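Geranyltranstransferase (IspA) (Helicobacter pylori, PDB 3LLW) probably acts as a magnesium-dependent prenyltransferase of the FPP/GGPP synthase family, joining isoprenoid diphosphates in terpenoid biosynthesis. Local coordinates at residues N13-F18 / R52-L57; S20-H25 / I79-E84; A58-L63 / L201-I206; Q73-K78 / S136-E141; Y130-L135 / E147-L152. One frame throughout, in Å; residues are numbered along the deposited sequence.

Contact 1 of 5, residues N13-F18 / R52-L57. With SO4 (sulfate ion), chain F.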
# COMPACT_ATOMS: atom_id res chain seq x y z
N ASN A 13 -0.81 -2.47 30.42
CA ASN A 13 -2.24 -2.61 30.32
C ASN A 13 -2.77 -2.13 28.95
O ASN A 13 -3.70 -2.72 28.41
CB ASN A 13 -2.92 -1.88 31.48
CG ASN A 13 -4.41 -2.07 31.51
OD1 ASN A 13 -5.15 -1.09 31.61
ND2 ASN A 13 -4.86 -3.32 31.41
N GLU A 14 -2.15 -1.08 28.40
CA GLU A 14 -2.47 -0.63 27.05
C GLU A 14 -2.12 -1.65 25.96
O GLU A 14 -2.83 -1.76 24.97
CB GLU A 14 -1.83 0.72 26.74
CG GLU A 14 -2.51 1.87 27.49
CD GLU A 14 -4.03 1.85 27.34
OE1 GLU A 14 -4.52 1.80 26.18
OE2 GLU A 14 -4.74 1.89 28.37
N CYS A 15 -1.05 -2.40 26.17
CA CYS A 15 -0.68 -3.50 25.29
C CYS A 15 -1.71 -4.61 25.28
O CYS A 15 -1.97 -5.20 24.24
CB CYS A 15 0.70 -4.04 25.67
SG CYS A 15 2.01 -2.83 25.39
N GLU A 16 -2.30 -4.89 26.45
CA GLU A 16 -3.36 -5.90 26.57
C GLU A 16 -4.64 -5.38 25.94
O GLU A 16 -5.38 -6.14 25.32
CB GLU A 16 -3.60 -6.28 28.04
CG GLU A 16 -2.42 -7.00 28.69
CD GLU A 16 -2.04 -8.29 27.97
OE1 GLU A 16 -2.86 -9.24 27.94
OE2 GLU A 16 -0.91 -8.35 27.43
N ARG A 17 -4.89 -4.08 26.10
CA ARG A 17 -6.06 -3.44 25.52
C ARG A 17 -5.92 -3.26 24.00
O ARG A 17 -6.93 -3.23 23.29
CB ARG A 17 -6.30 -2.08 26.17
CG ARG A 17 -6.94 -2.12 27.55
CD ARG A 17 -7.00 -0.71 28.12
NE ARG A 17 -7.81 -0.64 29.34
CZ ARG A 17 -8.14 0.49 29.98
NH1 ARG A 17 -7.74 1.68 29.53
NH2 ARG A 17 -8.87 0.41 31.09
N PHE A 18 -4.69 -3.11 23.50
CA PHE A 18 -4.50 -3.07 22.06
C PHE A 18 -4.83 -4.44 21.47
O PHE A 18 -5.46 -4.52 20.41
CB PHE A 18 -3.09 -2.66 21.63
CG PHE A 18 -2.78 -3.01 20.18
CD1 PHE A 18 -3.32 -2.24 19.14
CD2 PHE A 18 -2.02 -4.14 19.86
CE1 PHE A 18 -3.08 -2.57 17.82
CE2 PHE A 18 -1.78 -4.49 18.52
CZ PHE A 18 -2.30 -3.70 17.50
N ARG A 52 6.00 -4.94 17.16
CA ARG A 52 5.99 -3.61 16.57
C ARG A 52 4.96 -2.65 17.16
O ARG A 52 5.33 -1.53 17.49
CB ARG A 52 5.94 -3.67 15.04
CG ARG A 52 7.20 -4.20 14.43
CD ARG A 52 6.89 -5.23 13.36
NE ARG A 52 8.11 -5.92 12.95
CZ ARG A 52 8.45 -7.13 13.36
NH1 ARG A 52 9.59 -7.66 12.93
NH2 ARG A 52 7.66 -7.83 14.17
N PRO A 53 3.67 -3.07 17.29
CA PRO A 53 2.77 -2.20 18.04
C PRO A 53 3.21 -1.92 19.48
O PRO A 53 3.05 -0.79 19.95
CB PRO A 53 1.44 -2.95 18.01
CG PRO A 53 1.52 -3.83 16.83
CD PRO A 53 2.94 -4.24 16.75
N LYS A 54 3.77 -2.92 20.16
CA LYS A 54 4.33 -2.68 21.50
C LYS A 54 5.43 -1.62 21.51
O LYS A 54 5.49 -0.80 22.44
CB LYS A 54 4.82 -3.96 22.15
CG LYS A 54 3.70 -4.83 22.67
CD LYS A 54 4.20 -6.22 23.02
CE LYS A 54 3.00 -7.12 23.34
NZ LYS A 54 3.40 -8.40 23.94
N LEU A 55 6.29 -1.61 20.49
CA LEU A 55 7.32 -0.58 20.38
C LEU A 55 6.71 0.80 20.16
O LEU A 55 7.18 1.77 20.74
CB LEU A 55 8.27 -0.88 19.21
CG LEU A 55 9.28 -2.01 19.35
CD1 LEU A 55 9.73 -2.43 17.95
CD2 LEU A 55 10.45 -1.53 20.20
N PHE A 56 5.68 0.85 19.31
CA PHE A 56 4.93 2.07 19.02
C PHE A 56 4.33 2.63 20.30
O PHE A 56 4.49 3.83 20.63
CB PHE A 56 3.81 1.78 18.00
CG PHE A 56 2.85 2.93 17.80
CD1 PHE A 56 1.55 2.84 18.26
CD2 PHE A 56 3.26 4.11 17.17
CE1 PHE A 56 0.66 3.91 18.09
CE2 PHE A 56 2.38 5.18 17.00
CZ PHE A 56 1.08 5.09 17.47
N LEU A 57 3.65 1.75 21.02
CA LEU A 57 2.98 2.11 22.27
C LEU A 57 3.94 2.42 23.42
O LEU A 57 3.62 3.22 24.28
CB LEU A 57 1.97 1.05 22.67
CG LEU A 57 0.73 0.94 21.80
CD1 LEU A 57 -0.02 -0.37 22.10
CD2 LEU A 57 -0.16 2.15 22.03
S SO4 F . 6.55 -10.94 15.85
O1 SO4 F . 5.69 -11.74 14.96
O2 SO4 F . 7.74 -10.48 15.13
O3 SO4 F . 5.82 -9.78 16.39
O4 SO4 F . 6.99 -11.79 16.96
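F18 and C15 carry most of this contact from the 13-18 side, with L57, P53 and K54 opposite. The CG of F18 stands anti to its backbone N (chi1 163°), which sends the ring out toward helix 51-63. The far end of the ring meets the proline: F18 CE2 lies 3.6 Å from P53 CB, and the two side chains cross obliquely. The root of the same side chain is covered by leucine, with F18 CB 3.9 Å from L57 CD1. F18 therefore spans one turn of the partner helix, from P53 to L57. C15 is turned differently: SG is beside the backbone N, anti to the carbonyl carbon (chi1 -66°). The sulfur rests against the aliphatic part of K54, 3.8 Å from K54 CG. Beyond CG the lysine chain runs extended away from the sulfur, and NZ makes a weak hydrogen bond to K49 O.

The contact belongs to the all-helical prenyl synthase fold. Here the N-terminal helix 6-23 packs on helix 51-63, and the short segments run at 135° to each other with axes 10.2 Å apart. F18 also touches A80, and P53 touches E84, both on helix 73-94.

E14 is bent at chi2, and its carboxylate lies beside R17 on its own helix. There E14 OE2 forms a salt bridge with R17 NH1, weak as a hydrogen bond. E14 OE1 is held more firmly by Q73 and Y69. Outside this packing, R52 NH2 donates to sulfate O2 at 2.8 Å. The ion meets the guanidinium edge in plane and probably comes from the crystallisation liquor.

Contact 2 of 5, residues S20-H25 / I79-E84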
# COMPACT_ATOMS: atom_id res chain seq x y z
N SER A 20 -6.92 -6.63 22.43
CA SER A 20 -8.35 -6.88 22.41
C SER A 20 -9.02 -6.15 21.24
O SER A 20 -9.85 -6.72 20.54
CB SER A 20 -8.98 -6.47 23.74
OG SER A 20 -10.22 -7.12 23.91
N PHE A 21 -8.62 -4.90 21.03
CA PHE A 21 -9.02 -4.08 19.89
C PHE A 21 -8.78 -4.78 18.54
O PHE A 21 -9.63 -4.75 17.65
CB PHE A 21 -8.28 -2.75 19.96
CG PHE A 21 -8.47 -1.85 18.77
CD1 PHE A 21 -9.46 -0.86 18.78
CD2 PHE A 21 -7.62 -1.93 17.66
CE1 PHE A 21 -9.62 0.01 17.70
CE2 PHE A 21 -7.78 -1.07 16.57
CZ PHE A 21 -8.78 -0.10 16.58
N LEU A 22 -7.67 -5.46 18.42
CA LEU A 22 -7.33 -6.13 17.21
C LEU A 22 -8.20 -7.36 17.01
O LEU A 22 -8.62 -7.65 15.93
CB LEU A 22 -5.86 -6.47 17.25
CG LEU A 22 -5.22 -7.34 16.20
CD1 LEU A 22 -3.75 -7.19 16.20
CD2 LEU A 22 -5.59 -8.76 16.35
N LYS A 23 -8.48 -8.06 18.09
CA LYS A 23 -9.42 -9.19 18.13
C LYS A 23 -10.84 -8.79 17.70
O LYS A 23 -11.50 -9.51 16.97
CB LYS A 23 -9.43 -9.80 19.54
CG LYS A 23 -10.26 -11.07 19.72
CD LYS A 23 -10.73 -11.26 21.17
CE LYS A 23 -9.75 -12.10 22.00
NZ LYS A 23 -8.53 -11.36 22.44
N ASN A 24 -11.28 -7.60 18.13
CA ASN A 24 -12.63 -7.11 17.84
C ASN A 24 -12.73 -6.23 16.61
O ASN A 24 -13.78 -5.64 16.34
CB ASN A 24 -13.19 -6.34 19.04
CG ASN A 24 -13.52 -7.24 20.20
OD1 ASN A 24 -14.08 -8.33 20.02
ND2 ASN A 24 -13.19 -6.80 21.40
N HIS A 25 -11.63 -6.13 15.86
CA HIS A 25 -11.62 -5.36 14.63
C HIS A 25 -12.26 -6.19 13.54
O HIS A 25 -11.77 -7.27 13.19
CB HIS A 25 -10.19 -4.95 14.24
CG HIS A 25 -10.15 -3.89 13.19
ND1 HIS A 25 -10.38 -2.56 13.47
CD2 HIS A 25 -9.95 -3.97 11.86
CE1 HIS A 25 -10.30 -1.86 12.35
NE2 HIS A 25 -10.04 -2.69 11.36
N ILE A 79 -3.48 3.27 14.36
CA ILE A 79 -2.10 3.43 13.94
C ILE A 79 -1.21 2.23 14.25
O ILE A 79 -0.45 1.75 13.39
CB ILE A 79 -1.48 4.68 14.56
CG1 ILE A 79 -2.27 5.92 14.11
CG2 ILE A 79 0.00 4.75 14.22
CD1 ILE A 79 -1.96 7.20 14.86
N ALA A 80 -1.30 1.73 15.48
CA ALA A 80 -0.58 0.54 15.90
C ALA A 80 -0.98 -0.67 15.04
O ALA A 80 -0.12 -1.48 14.66
CB ALA A 80 -0.84 0.26 17.37
N LEU A 81 -2.27 -0.76 14.72
CA LEU A 81 -2.84 -1.82 13.89
C LEU A 81 -2.35 -1.71 12.44
O LEU A 81 -2.15 -2.74 11.77
CB LEU A 81 -4.37 -1.81 13.95
CG LEU A 81 -5.13 -2.98 13.29
CD1 LEU A 81 -4.54 -4.32 13.67
CD2 LEU A 81 -6.62 -2.95 13.57
N SER A 82 -2.11 -0.49 11.96
CA SER A 82 -1.61 -0.32 10.59
C SER A 82 -0.22 -0.91 10.43
O SER A 82 0.09 -1.50 9.40
CB SER A 82 -1.59 1.14 10.18
OG SER A 82 -0.49 1.78 10.79
N ILE A 83 0.61 -0.75 11.46
CA ILE A 83 1.94 -1.35 11.49
C ILE A 83 1.85 -2.89 11.52
O ILE A 83 2.61 -3.57 10.83
CB ILE A 83 2.74 -0.87 12.71
CG1 ILE A 83 2.77 0.67 12.77
CG2 ILE A 83 4.16 -1.40 12.64
CD1 ILE A 83 3.40 1.25 14.04
N GLU A 84 0.90 -3.41 12.29
CA GLU A 84 0.75 -4.85 12.42
C GLU A 84 0.28 -5.46 11.09
O GLU A 84 0.81 -6.47 10.67
CB GLU A 84 -0.16 -5.19 13.62
CG GLU A 84 -0.26 -6.69 14.02
CD GLU A 84 1.06 -7.36 14.44
OE1 GLU A 84 2.05 -6.67 14.78
OE2 GLU A 84 1.09 -8.62 14.43
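The imidazole of H25 has L81 CD2 over one face. The methyl sits 3.7 Å from the centroid of the H25 ring and 11° off its normal, a well-centred CH-pi contact. F41 meets the same imidazole with its own ring, the planes inclined to each other. The ring of F21 reaches the same methyl obliquely, F21 CE2 being 3.7 Å from L81 CD2. F77 meets the F21 ring with its plane more steeply inclined.

L81 is thus the hub of the contact. Its CG is anti to the backbone N (chi1 -172°), and the two methyls part company. CD2 goes between H25 and F21, while CD1 goes to L22, with L81 CD1 3.9 Å from L22 CD1. L22 CD1 also touches the aliphatic part of E84, 4.1 Å from E84 CG. E84 is bent at chi2, and its carboxylate makes a salt bridge with R50.

F21 and L22 lie on the last turn of helix 6-23, and H25 follows in the loop after it. The contact packs this helix end onto helix 73-94 of the prenyl synthase fold.

Across the two segments the chemistry is apolar. While a face of H25 takes the methyl, its NE2 is hydrogen-bonded to Y130 OH. The salt bridge with R50 would tend to keep E84 ionised beside the leucines.

Contact 3 of 5, residues A58-L63 / L201-I206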
# COMPACT_ATOMS: atom_id res chain seq x y z
N ALA A 58 5.13 1.81 23.41
CA ALA A 58 6.15 2.12 24.41
C ALA A 58 6.55 3.59 24.37
O ALA A 58 6.66 4.20 25.41
CB ALA A 58 7.37 1.26 24.21
N VAL A 59 6.73 4.13 23.17
CA VAL A 59 7.14 5.52 22.97
C VAL A 59 5.99 6.46 23.29
O VAL A 59 6.16 7.47 23.96
CB VAL A 59 7.63 5.76 21.51
CG1 VAL A 59 8.25 7.15 21.35
CG2 VAL A 59 8.65 4.73 21.12
N LEU A 60 4.81 6.10 22.81
CA LEU A 60 3.64 6.94 22.91
C LEU A 60 3.07 7.07 24.33
O LEU A 60 2.85 8.20 24.80
CB LEU A 60 2.60 6.41 21.94
CG LEU A 60 1.27 7.12 21.86
CD1 LEU A 60 1.40 8.44 21.11
CD2 LEU A 60 0.39 6.18 21.14
N CYS A 61 2.86 5.94 25.02
CA CYS A 61 2.38 5.93 26.41
C CYS A 61 3.30 6.69 27.36
O CYS A 61 2.84 7.31 28.32
CB CYS A 61 2.25 4.51 26.94
SG CYS A 61 0.97 3.54 26.18
N ALA A 62 4.60 6.62 27.09
CA ALA A 62 5.60 7.35 27.84
C ALA A 62 5.52 8.87 27.63
O ALA A 62 5.74 9.64 28.56
CB ALA A 62 6.96 6.86 27.47
N LEU A 63 5.21 9.29 26.41
CA LEU A 63 5.36 10.70 26.03
C LEU A 63 4.08 11.54 26.13
O LEU A 63 4.15 12.76 26.28
CB LEU A 63 5.98 10.83 24.64
CG LEU A 63 7.46 10.46 24.46
CD1 LEU A 63 7.80 10.44 22.97
CD2 LEU A 63 8.42 11.39 25.22
N LEU A 201 6.81 8.74 18.27
CA LEU A 201 7.13 10.17 18.57
C LEU A 201 6.20 11.11 17.81
O LEU A 201 5.53 11.95 18.40
CB LEU A 201 8.60 10.50 18.27
CG LEU A 201 9.05 11.97 18.48
CD1 LEU A 201 8.78 12.46 19.91
CD2 LEU A 201 10.51 12.15 18.16
N VAL A 202 6.15 10.94 16.49
CA VAL A 202 5.26 11.68 15.60
C VAL A 202 3.80 11.68 16.08
O VAL A 202 3.21 12.77 16.24
CB VAL A 202 5.39 11.13 14.14
CG1 VAL A 202 4.26 11.61 13.24
CG2 VAL A 202 6.73 11.55 13.55
N ALA A 203 3.25 10.50 16.36
CA ALA A 203 1.87 10.37 16.86
C ALA A 203 1.60 11.06 18.21
O ALA A 203 0.48 11.48 18.46
CB ALA A 203 1.45 8.91 16.94
N SER A 204 2.62 11.17 19.06
CA SER A 204 2.47 11.86 20.35
C SER A 204 2.30 13.37 20.24
O SER A 204 1.81 14.01 21.17
CB SER A 204 3.64 11.54 21.29
OG SER A 204 4.81 12.24 20.91
N GLY A 205 2.70 13.94 19.10
CA GLY A 205 2.55 15.37 18.85
C GLY A 205 3.70 16.25 19.31
O GLY A 205 3.77 17.42 18.91
N ILE A 206 4.60 15.73 20.14
CA ILE A 206 5.73 16.52 20.62
C ILE A 206 6.78 16.64 19.52
O ILE A 206 6.97 15.72 18.72
CB ILE A 206 6.32 16.02 22.01
CG1 ILE A 206 7.72 15.41 21.87
CG2 ILE A 206 5.34 15.08 22.74
CD1 ILE A 206 8.53 15.43 23.15
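The C-terminal end of helix 178-204 meets the C-terminal end of helix 51-63 here, in the helical bundle of the prenyl synthase fold. L63 has the largest share of the contact. Its CG lies anti to the carbonyl carbon (chi1 -70°), and its CD1 touches L201 CD1 at 3.8 Å, the two side chains crossing obliquely. L63 CB also comes 4.1 Å from S204 CB. L60 approaches differently. Its CG is anti to the backbone N (chi1 180°), and CD1 lies over the backbone of the last helical turn, 3.6 Å from S204 N. The same methyl touches A203 CB at 4.2 Å. V59 CG1 rests 3.8 Å from L201 N.

S204 holds OG in the crowded position between N and the carbonyl carbon (chi1 75°). From there it gives a 2.6 Å hydrogen bond to L201 O, in the carbonyl plane and on a lone pair. Its hydroxyl is thus tied to its own helix, while CB faces L60 and L63. G205, just past the helix, takes a positive phi. After the turn, I206 comes back toward L63 at the margin of the contact. Helix 209-236 borders it, through L211 and F212 on L201 and L215 on V59.

Contact 4 of 5, residues Q73-K78 / S136-E141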
# COMPACT_ATOMS: atom_id res chain seq x y z
N GLN A 73 -7.21 7.13 22.39
CA GLN A 73 -6.75 5.74 22.51
C GLN A 73 -7.07 4.88 21.29
O GLN A 73 -6.20 4.15 20.80
CB GLN A 73 -7.35 5.09 23.75
CG GLN A 73 -6.73 3.75 24.08
CD GLN A 73 -7.67 2.83 24.83
OE1 GLN A 73 -8.82 2.62 24.43
NE2 GLN A 73 -7.18 2.26 25.93
N THR A 74 -8.29 4.96 20.79
CA THR A 74 -8.70 4.09 19.68
C THR A 74 -8.01 4.51 18.38
O THR A 74 -7.75 3.67 17.52
CB THR A 74 -10.23 4.03 19.50
OG1 THR A 74 -10.75 5.35 19.32
CG2 THR A 74 -10.89 3.38 20.72
N GLU A 75 -7.71 5.80 18.26
CA GLU A 75 -6.96 6.33 17.15
C GLU A 75 -5.51 5.83 17.15
O GLU A 75 -4.96 5.52 16.10
CB GLU A 75 -7.00 7.86 17.15
CG GLU A 75 -8.40 8.45 17.24
CD GLU A 75 -9.38 7.80 16.26
OE1 GLU A 75 -10.45 7.33 16.72
OE2 GLU A 75 -9.08 7.74 15.05
N TYR A 76 -4.90 5.78 18.35
CA TYR A 76 -3.56 5.24 18.53
C TYR A 76 -3.51 3.73 18.22
O TYR A 76 -2.53 3.22 17.68
CB TYR A 76 -3.08 5.51 19.95
CG TYR A 76 -2.91 6.98 20.30
CD1 TYR A 76 -2.35 7.88 19.39
CD2 TYR A 76 -3.29 7.47 21.55
CE1 TYR A 76 -2.18 9.22 19.72
CE2 TYR A 76 -3.14 8.82 21.89
CZ TYR A 76 -2.57 9.69 20.96
OH TYR A 76 -2.40 11.01 21.26
N PHE A 77 -4.59 3.04 18.56
CA PHE A 77 -4.69 1.62 18.29
C PHE A 77 -4.79 1.37 16.78
O PHE A 77 -4.15 0.47 16.27
CB PHE A 77 -5.88 1.01 19.03
CG PHE A 77 -5.64 0.78 20.50
CD1 PHE A 77 -4.39 0.97 21.08
CD2 PHE A 77 -6.68 0.31 21.31
CE1 PHE A 77 -4.18 0.74 22.43
CE2 PHE A 77 -6.47 0.06 22.67
CZ PHE A 77 -5.22 0.27 23.22
N LYS A 78 -5.56 2.20 16.07
CA LYS A 78 -5.64 2.17 14.61
C LYS A 78 -4.26 2.25 13.96
O LYS A 78 -3.90 1.39 13.15
CB LYS A 78 -6.51 3.32 14.10
CG LYS A 78 -8.00 3.06 14.15
CD LYS A 78 -8.72 4.35 13.81
CE LYS A 78 -10.22 4.25 14.04
NZ LYS A 78 -10.87 5.58 13.83
N SER A 136 -4.85 6.72 7.52
CA SER A 136 -5.55 7.89 7.00
C SER A 136 -6.92 8.15 7.63
O SER A 136 -7.39 9.29 7.66
CB SER A 136 -5.65 7.85 5.47
OG SER A 136 -6.41 6.73 5.04
N ASN A 137 -7.54 7.10 8.17
CA ASN A 137 -8.79 7.25 8.91
C ASN A 137 -8.67 7.46 10.44
O ASN A 137 -9.68 7.65 11.12
CB ASN A 137 -9.74 6.09 8.58
CG ASN A 137 -10.39 6.27 7.22
OD1 ASN A 137 -11.37 7.00 7.09
ND2 ASN A 137 -9.84 5.61 6.20
N ALA A 138 -7.45 7.41 10.97
CA ALA A 138 -7.19 7.75 12.37
C ALA A 138 -7.36 9.25 12.59
O ALA A 138 -6.84 10.06 11.83
CB ALA A 138 -5.79 7.29 12.78
N LEU A 139 -8.08 9.62 13.65
CA LEU A 139 -8.48 11.01 13.88
C LEU A 139 -7.47 11.82 14.70
O LEU A 139 -7.74 12.17 15.85
CB LEU A 139 -9.85 11.07 14.57
CG LEU A 139 -11.06 10.36 13.96
CD1 LEU A 139 -12.27 10.58 14.87
CD2 LEU A 139 -11.35 10.84 12.53
N LEU A 140 -6.32 12.10 14.10
CA LEU A 140 -5.37 13.05 14.68
C LEU A 140 -5.23 14.20 13.70
O LEU A 140 -5.90 14.21 12.67
CB LEU A 140 -4.01 12.40 14.97
CG LEU A 140 -3.89 11.02 15.66
CD1 LEU A 140 -2.43 10.70 15.96
CD2 LEU A 140 -4.73 10.91 16.94
N GLU A 141 -4.37 15.18 14.01
CA GLU A 141 -4.18 16.35 13.16
C GLU A 141 -3.64 15.92 11.82
O GLU A 141 -2.78 15.03 11.76
CB GLU A 141 -3.24 17.36 13.81
CG GLU A 141 -3.88 18.20 14.90
CD GLU A 141 -2.85 18.93 15.74
OE1 GLU A 141 -2.21 18.30 16.61
OE2 GLU A 141 -2.68 20.16 15.52
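E75 points from helix 73-94 toward the loop after helix 117-137. Its carboxylate reaches the backbone N of L139 and lies beside L139 CB, the two side chains crossing obliquely. Its CG is anti to the carbonyl carbon, and the chain bends at chi2 (-47°), which brings OE2 to the backbone. L139 N donates to E75 OE2 over 2.5 Å, at a nearly straight 165°. The N-H arrives from above the carboxylate plane, 34° out of it. K78 approaches the same oxygen from another direction. Its chain is extended beyond CG, and K78 NZ bonds to the syn lone pair of E75 OE2 at 3.1 Å. This salt bridge joins residues one turn apart on the helix. E75 OE2 thus takes two donors, and the lysine charge would probably help keep the glutamate ionised. On the way, K78 CD passes 4.0 Å from A138 CA.

The loop leaves helix 117-137 and makes an inverse gamma turn centred on L139. E141 then stands at the N-cap position of helix 142-156. E75 therefore holds the backbone of a connection between two consecutive helices of the prenyl synthase fold.

L140 lies on the other side of E75 from K78. Its CD2 touches the aliphatic root of the glutamate, 3.8 Å from E75 CB. Its CD1 meets the tyrosine ring obliquely, 4.0 Å from Y76 CE1, and the two side chains cross at about a right angle. L140 also rests on I79 of helix 73-94 and I145 of helix 142-156. S136 and N137 pack on K150 of the second subunit.

Contact 5 of 5, residues Y130-L135 / E147-L152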
# COMPACT_ATOMS: atom_id res chain seq x y z
N TYR A 130 -4.51 -1.71 3.11
CA TYR A 130 -5.29 -1.48 4.35
C TYR A 130 -4.58 -0.69 5.46
O TYR A 130 -5.24 0.06 6.18
CB TYR A 130 -5.87 -2.77 4.93
CG TYR A 130 -6.99 -2.56 5.92
CD1 TYR A 130 -6.88 -3.03 7.22
CD2 TYR A 130 -8.14 -1.87 5.56
CE1 TYR A 130 -7.92 -2.84 8.14
CE2 TYR A 130 -9.17 -1.66 6.47
CZ TYR A 130 -9.05 -2.15 7.76
OH TYR A 130 -10.07 -1.94 8.67
N SER A 131 -3.27 -0.89 5.60
CA SER A 131 -2.43 -0.14 6.56
C SER A 131 -2.52 1.36 6.34
O SER A 131 -2.46 2.14 7.28
CB SER A 131 -0.96 -0.53 6.37
OG SER A 131 -0.82 -1.93 6.33
N PHE A 132 -2.65 1.75 5.09
CA PHE A 132 -2.73 3.15 4.73
C PHE A 132 -4.13 3.70 4.89
O PHE A 132 -4.30 4.89 5.25
CB PHE A 132 -2.08 3.36 3.35
CG PHE A 132 -0.64 2.88 3.32
CD1 PHE A 132 0.36 3.63 3.91
CD2 PHE A 132 -0.31 1.62 2.77
CE1 PHE A 132 1.69 3.18 3.93
CE2 PHE A 132 1.03 1.16 2.78
CZ PHE A 132 2.03 1.95 3.35
N GLU A 133 -5.14 2.85 4.70
CA GLU A 133 -6.53 3.20 4.98
C GLU A 133 -6.75 3.39 6.47
O GLU A 133 -7.36 4.38 6.87
CB GLU A 133 -7.52 2.16 4.44
CG GLU A 133 -8.99 2.63 4.50
CD GLU A 133 -9.98 1.67 3.83
OE1 GLU A 133 -9.63 0.49 3.57
OE2 GLU A 133 -11.12 2.11 3.57
N LEU A 134 -6.22 2.48 7.28
CA LEU A 134 -6.29 2.60 8.74
C LEU A 134 -5.65 3.89 9.22
O LEU A 134 -6.25 4.64 9.99
CB LEU A 134 -5.61 1.41 9.44
CG LEU A 134 -6.35 0.07 9.57
CD1 LEU A 134 -5.39 -0.99 10.05
CD2 LEU A 134 -7.59 0.15 10.49
N LEU A 135 -4.44 4.16 8.73
CA LEU A 135 -3.66 5.34 9.14
C LEU A 135 -4.38 6.63 8.76
O LEU A 135 -4.55 7.51 9.60
CB LEU A 135 -2.29 5.27 8.48
CG LEU A 135 -1.00 5.49 9.25
CD1 LEU A 135 -1.10 4.89 10.61
CD2 LEU A 135 0.16 4.87 8.49
N GLU A 147 2.73 12.77 8.00
CA GLU A 147 4.04 12.28 8.48
C GLU A 147 4.10 10.77 8.79
O GLU A 147 5.08 10.13 8.46
CB GLU A 147 4.51 13.08 9.69
CG GLU A 147 5.40 14.24 9.31
CD GLU A 147 4.84 15.57 9.77
OE1 GLU A 147 4.72 15.78 11.00
OE2 GLU A 147 4.51 16.41 8.90
N LEU A 148 3.06 10.22 9.39
CA LEU A 148 3.04 8.81 9.78
C LEU A 148 3.05 7.95 8.53
O LEU A 148 3.79 6.98 8.45
CB LEU A 148 1.82 8.49 10.64
CG LEU A 148 1.78 9.07 12.05
CD1 LEU A 148 0.41 9.00 12.65
CD2 LEU A 148 2.80 8.44 12.96
N ILE A 149 2.23 8.36 7.56
CA ILE A 149 2.17 7.73 6.25
C ILE A 149 3.49 7.81 5.48
O ILE A 149 3.94 6.78 4.93
CB ILE A 149 0.95 8.24 5.44
CG1 ILE A 149 -0.33 7.73 6.10
CG2 ILE A 149 1.01 7.76 4.00
CD1 ILE A 149 -1.62 8.25 5.46
N LYS A 150 4.12 9.01 5.46
CA LYS A 150 5.48 9.19 4.90
C LYS A 150 6.47 8.20 5.50
O LYS A 150 7.29 7.61 4.77
CB LYS A 150 6.06 10.58 5.21
CG LYS A 150 5.42 11.79 4.56
CD LYS A 150 6.35 13.00 4.74
CE LYS A 150 5.68 14.31 4.42
NZ LYS A 150 6.68 15.41 4.37
N ILE A 151 6.42 8.04 6.82
CA ILE A 151 7.32 7.13 7.53
C ILE A 151 7.06 5.66 7.17
O ILE A 151 7.98 4.96 6.76
CB ILE A 151 7.26 7.34 9.05
CG1 ILE A 151 7.85 8.72 9.41
CG2 ILE A 151 8.06 6.25 9.80
CD1 ILE A 151 7.60 9.11 10.84
N LEU A 152 5.81 5.21 7.31
CA LEU A 152 5.47 3.79 7.09
C LEU A 152 5.69 3.34 5.64
O LEU A 152 6.28 2.28 5.39
CB LEU A 152 4.04 3.50 7.54
CG LEU A 152 3.68 2.00 7.61
CD1 LEU A 152 4.36 1.28 8.79
CD2 LEU A 152 2.18 1.82 7.66
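L135 is the main bump on the 130-135 side. It enters a hollow between I149 and L152, one turn apart on helix 142-156, with L148 at its margin. Its CD2 touches both neighbours, L135 CD2 lying 3.8 Å from I149 CG1 and 3.8 Å from L152 CD2. L135 and I149 slide past each other in opposite directions, so CB and CG of the leucine run along CG1 of the isoleucine.

L152 is the answering bump. Its CG is anti to the backbone N (chi1 -169°), and CD2 goes in among S131, F132 and L135. L152 CD2 meets the ring at F132 CE1, 4.0 Å away, and S131 CB at 4.1 Å. The F132 ring meets the pair obliquely, with F132 CD1 4.2 Å from I149 CG2. The interlocking is wholly apolar.

The two helices are consecutive and form a near-antiparallel hairpin, the segments at 161° with axes 10.4 Å apart. Helix 73-94 lies against S131, L135 and L148, and helix 178-204 touches L148 and I151. F132 stacks on F132 of the second subunit, and I149 packs on S136 of the second subunit, so the hairpin also forms part of the dimer interface.

Overall arrangement
The five contacts join helices of one all-helical bundle, mostly distant along the chain; contact 5 alone pairs neighbours in sequence. Contacts 1 and 2 share helix 6-23, and their centres are 9 Å apart. Contacts 1 and 3 share helix 51-63, contacts 2 and 4 helix 73-94, and contacts 4 and 5 helix 117-137. Along the chain, contacts 1 and 2 cross, as do 4 and 5, which are nested inside contact 3. Contacts 1 and 5, and 2 and 3, are furthest apart, at 18 Å between centres, without touching. Helix 73-94 links helix 6-23 to the hairpin at the dimer interface, which contacts 4 and 5 touch. All five lie away from the magnesium-binding aspartates D94 and D100.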